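Long-range contact in extracellular solute-binding protein, family 1 (Trichodesmium erythraeum IMS101, PDB 6G7N), which binds ferric iron and probably delivers it to an ABC transporter as the extracellular solute-binding component: residues F96-K100 with Q261-S265. Numbering follows the deposited sequence.
Sequences FGFSK and QKIFS
In this periplasmic-binding-protein fold, strand 96-108 bends at a classic beta bulge, where Phe98 and Ser99 both face Ser234 of strand 231-239, and helix 258-266 packs against the corner. Phe96 and Gly97 are extended; Phe98 departs from beta geometry (phi/psi -121/-21°), and Ser99 (-142/164°) and Lys100 resume it. Nearest CA pairs are Phe98-Gln261 at 7.3 Å and Ser99-Ser265 at 5.4 Å, so one helical turn spans the bulge. Gln261 leaves the helix sideways, and its m, m rotamer (chi1 -79°, chi2 -76°) brings NE2 to Phe98 O, to which it donates (2.9 Å, N-H...O 151°). Phe98 also leaves sideways, and with chi1 m its ring packs on Leu252 and Leu255 of helix 245-255, while CB stays 3.7 Å from Phe264 CE2. Phe264, chi1 t, points toward the corner, and Ser99 OG (chi1 p) lies 3.5 Å from its CE2. Ser99 OG hydrogen-bonds to Glu270 and to Arg9, a residue of the D-alanine and D-glutamate pocket that also makes a cation-pi contact with the Phe264 ring; the contact thus lies beside that pocket, the Ser99 side chain about 8 Å from the bound D-alanine or D-glutamate. Ser265, chi1 m in the conformer given, folds back on its own helix: its OG donates to Gln261 O at 2.8 Å and sits 3.6 Å from Ser99 CB.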
ATOM      1  N   PHE A  96      12.289   0.940   3.193  1.00  8.96           N
ATOM      2  CA  PHE A  96      12.333  -0.079   2.135  1.00  9.14           C
ATOM      3  C   PHE A  96      11.000  -0.793   2.081  1.00  9.08           C
ATOM      4  O   PHE A  96      10.436  -1.137   3.114  1.00 10.04           O
ATOM      5  CB  PHE A  96      13.432  -1.121   2.473  1.00  9.95           C
ATOM      6  CG  PHE A  96      14.804  -0.519   2.646  1.00  9.86           C
ATOM      7  CD1 PHE A  96      15.182   0.019   3.886  1.00 10.77           C
ATOM      8  CD2 PHE A  96      15.688  -0.391   1.581  1.00 10.16           C
ATOM      9  CE1 PHE A  96      16.405   0.641   4.049  1.00 11.50           C
ATOM     10  CE2 PHE A  96      16.911   0.253   1.755  1.00 10.80           C
ATOM     11  CZ  PHE A  96      17.251   0.760   2.978  1.00 11.59           C
ATOM     12  N   GLY A  97      10.537  -1.096   0.863  1.00  8.99           N
ATOM     13  CA  GLY A  97       9.377  -1.955   0.707  1.00  9.51           C
ATOM     14  C   GLY A  97       9.704  -3.436   0.792  1.00  8.72           C
ATOM     15  O   GLY A  97      10.688  -3.873   0.235  1.00  9.99           O
ATOM     16  N   PHE A  98       8.801  -4.168   1.456  1.00  9.12           N
ATOM     17  CA  PHE A  98       8.927  -5.614   1.603  1.00  9.62           C
ATOM     18  C   PHE A  98       7.763  -6.400   1.022  1.00  9.68           C
ATOM     19  O   PHE A  98       7.934  -7.576   0.712  1.00 10.87           O
ATOM     20  CB  PHE A  98       9.185  -6.008   3.050  1.00 10.75           C
ATOM     21  CG  PHE A  98      10.486  -5.434   3.569  1.00  9.82           C
ATOM     22  CD1 PHE A  98      11.699  -5.998   3.224  1.00  9.95           C
ATOM     23  CD2 PHE A  98      10.509  -4.306   4.359  1.00 11.37           C
ATOM     24  CE1 PHE A  98      12.891  -5.440   3.653  1.00 10.59           C
ATOM     25  CE2 PHE A  98      11.701  -3.725   4.767  1.00 11.96           C
ATOM     26  CZ  PHE A  98      12.890  -4.302   4.428  1.00 11.61           C
ATOM     27  N   SER A  99       6.593  -5.774   0.832  1.00  9.42           N
ATOM     28  CA  SER A  99       5.530  -6.343  -0.013  1.00  9.55           C
ATOM     29  C   SER A  99       4.883  -5.183  -0.758  1.00  9.43           C
ATOM     30  O   SER A  99       5.053  -4.024  -0.377  1.00  9.80           O
ATOM     31  CB  SER A  99       4.528  -7.226   0.742  1.00 11.05           C
ATOM     32  OG  SER A  99       3.748  -6.489   1.639  1.00 11.83           O
ATOM     33  N   LYS A 100       4.142  -5.524  -1.802  1.00  9.71           N
ATOM     34  CA  LYS A 100       3.594  -4.564  -2.735  1.00 10.42           C
ATOM     35  C   LYS A 100       2.098  -4.777  -2.909  1.00  9.84           C
ATOM     36  O   LYS A 100       1.613  -5.905  -2.996  1.00 10.47           O
ATOM     37  CB  LYS A 100       4.315  -4.770  -4.122  1.00 14.43           C
ATOM     38  CG  LYS A 100       3.855  -4.032  -5.327  1.00 14.84           C
ATOM     39  CD  LYS A 100       4.818  -4.403  -6.445  1.00 14.57           C
ATOM     40  CE  LYS A 100       4.769  -5.811  -7.034  1.00 14.60           C
ATOM     41  NZ  LYS A 100       5.571  -5.875  -8.283  1.00 14.27           N
ATOM     42  N   GLN A 261       9.859 -13.569   1.976  1.00 11.23           N
ATOM     43  CA  GLN A 261       9.021 -12.873   1.020  1.00 11.55           C
ATOM     44  C   GLN A 261       7.679 -13.561   0.834  1.00 12.56           C
ATOM     45  O   GLN A 261       6.630 -12.907   0.789  1.00 12.94           O
ATOM     46  CB  GLN A 261       9.745 -12.723  -0.336  1.00 10.84           C
ATOM     47  CG  GLN A 261      10.771 -11.598  -0.341  1.00 10.68           C
ATOM     48  CD  GLN A 261      10.060 -10.273  -0.447  1.00  9.71           C
ATOM     49  OE1 GLN A 261       9.471  -9.945  -1.491  1.00 10.28           O
ATOM     50  NE2 GLN A 261      10.077  -9.516   0.644  1.00 10.73           N
ATOM     51  N   LYS A 262       7.714 -14.885   0.736  1.00 12.92           N
ATOM     52  CA  LYS A 262       6.463 -15.645   0.616  1.00 14.51           C
ATOM     53  C   LYS A 262       5.583 -15.443   1.851  1.00 13.52           C
ATOM     54  O   LYS A 262       4.390 -15.117   1.735  1.00 15.05           O
ATOM     55  CB  LYS A 262       6.764 -17.115   0.418  1.00 16.32           C
ATOM     56  CG  LYS A 262       5.531 -18.000   0.393  1.00 19.64           C
ATOM     57  CD  LYS A 262       5.870 -19.479   0.226  1.00 22.57           C
ATOM     58  CE  LYS A 262       4.651 -20.384   0.324  1.00 26.34           C
ATOM     59  NZ  LYS A 262       3.662 -20.097  -0.735  1.00 32.11           N
ATOM     60  N   ILE A 263       6.122 -15.667   3.035  1.00 13.45           N
ATOM     61  CA  ILE A 263       5.304 -15.613   4.236  1.00 14.04           C
ATOM     62  C   ILE A 263       4.759 -14.203   4.456  1.00 13.03           C
ATOM     63  O   ILE A 263       3.564 -14.039   4.749  1.00 14.28           O
ATOM     64  CB  ILE A 263       6.122 -16.038   5.464  1.00 15.71           C
ATOM     65  CG1 ILE A 263       6.506 -17.522   5.397  1.00 18.38           C
ATOM     66  CG2 ILE A 263       5.359 -15.742   6.751  1.00 16.84           C
ATOM     67  CD1 ILE A 263       7.619 -17.930   6.336  1.00 21.25           C
ATOM     68  N   PHE A 264       5.612 -13.200   4.305  1.00 12.34           N
ATOM     69  CA  PHE A 264       5.205 -11.836   4.601  1.00 12.61           C
ATOM     70  C   PHE A 264       4.172 -11.351   3.596  1.00 12.88           C
ATOM     71  O   PHE A 264       3.176 -10.717   3.979  1.00 13.54           O
ATOM     72  CB  PHE A 264       6.428 -10.921   4.597  1.00 12.82           C
ATOM     73  CG  PHE A 264       6.124  -9.505   4.976  1.00 12.65           C
ATOM     74  CD1 PHE A 264       5.705  -9.164   6.259  1.00 15.07           C
ATOM     75  CD2 PHE A 264       6.180  -8.497   4.014  1.00 12.30           C
ATOM     76  CE1 PHE A 264       5.420  -7.851   6.579  1.00 15.58           C
ATOM     77  CE2 PHE A 264       5.872  -7.198   4.337  1.00 12.53           C
ATOM     78  CZ  PHE A 264       5.510  -6.880   5.623  1.00 13.71           C
ATOM     79  N   SER A 265       4.405 -11.593   2.307  1.00 12.68           N
ATOM     80  CA  SER A 265       3.468 -11.107   1.297  0.50 13.67           C
ATOM     81  C   SER A 265       2.139 -11.849   1.397  1.00 14.59           C
ATOM     82  O   SER A 265       1.057 -11.246   1.385  1.00 15.01           O
ATOM     83  CB  SER A 265       4.080 -11.214  -0.111  0.50 14.91           C
ATOM     84  OG  SER A 265       5.354 -10.583  -0.169  0.50 17.17           O
TER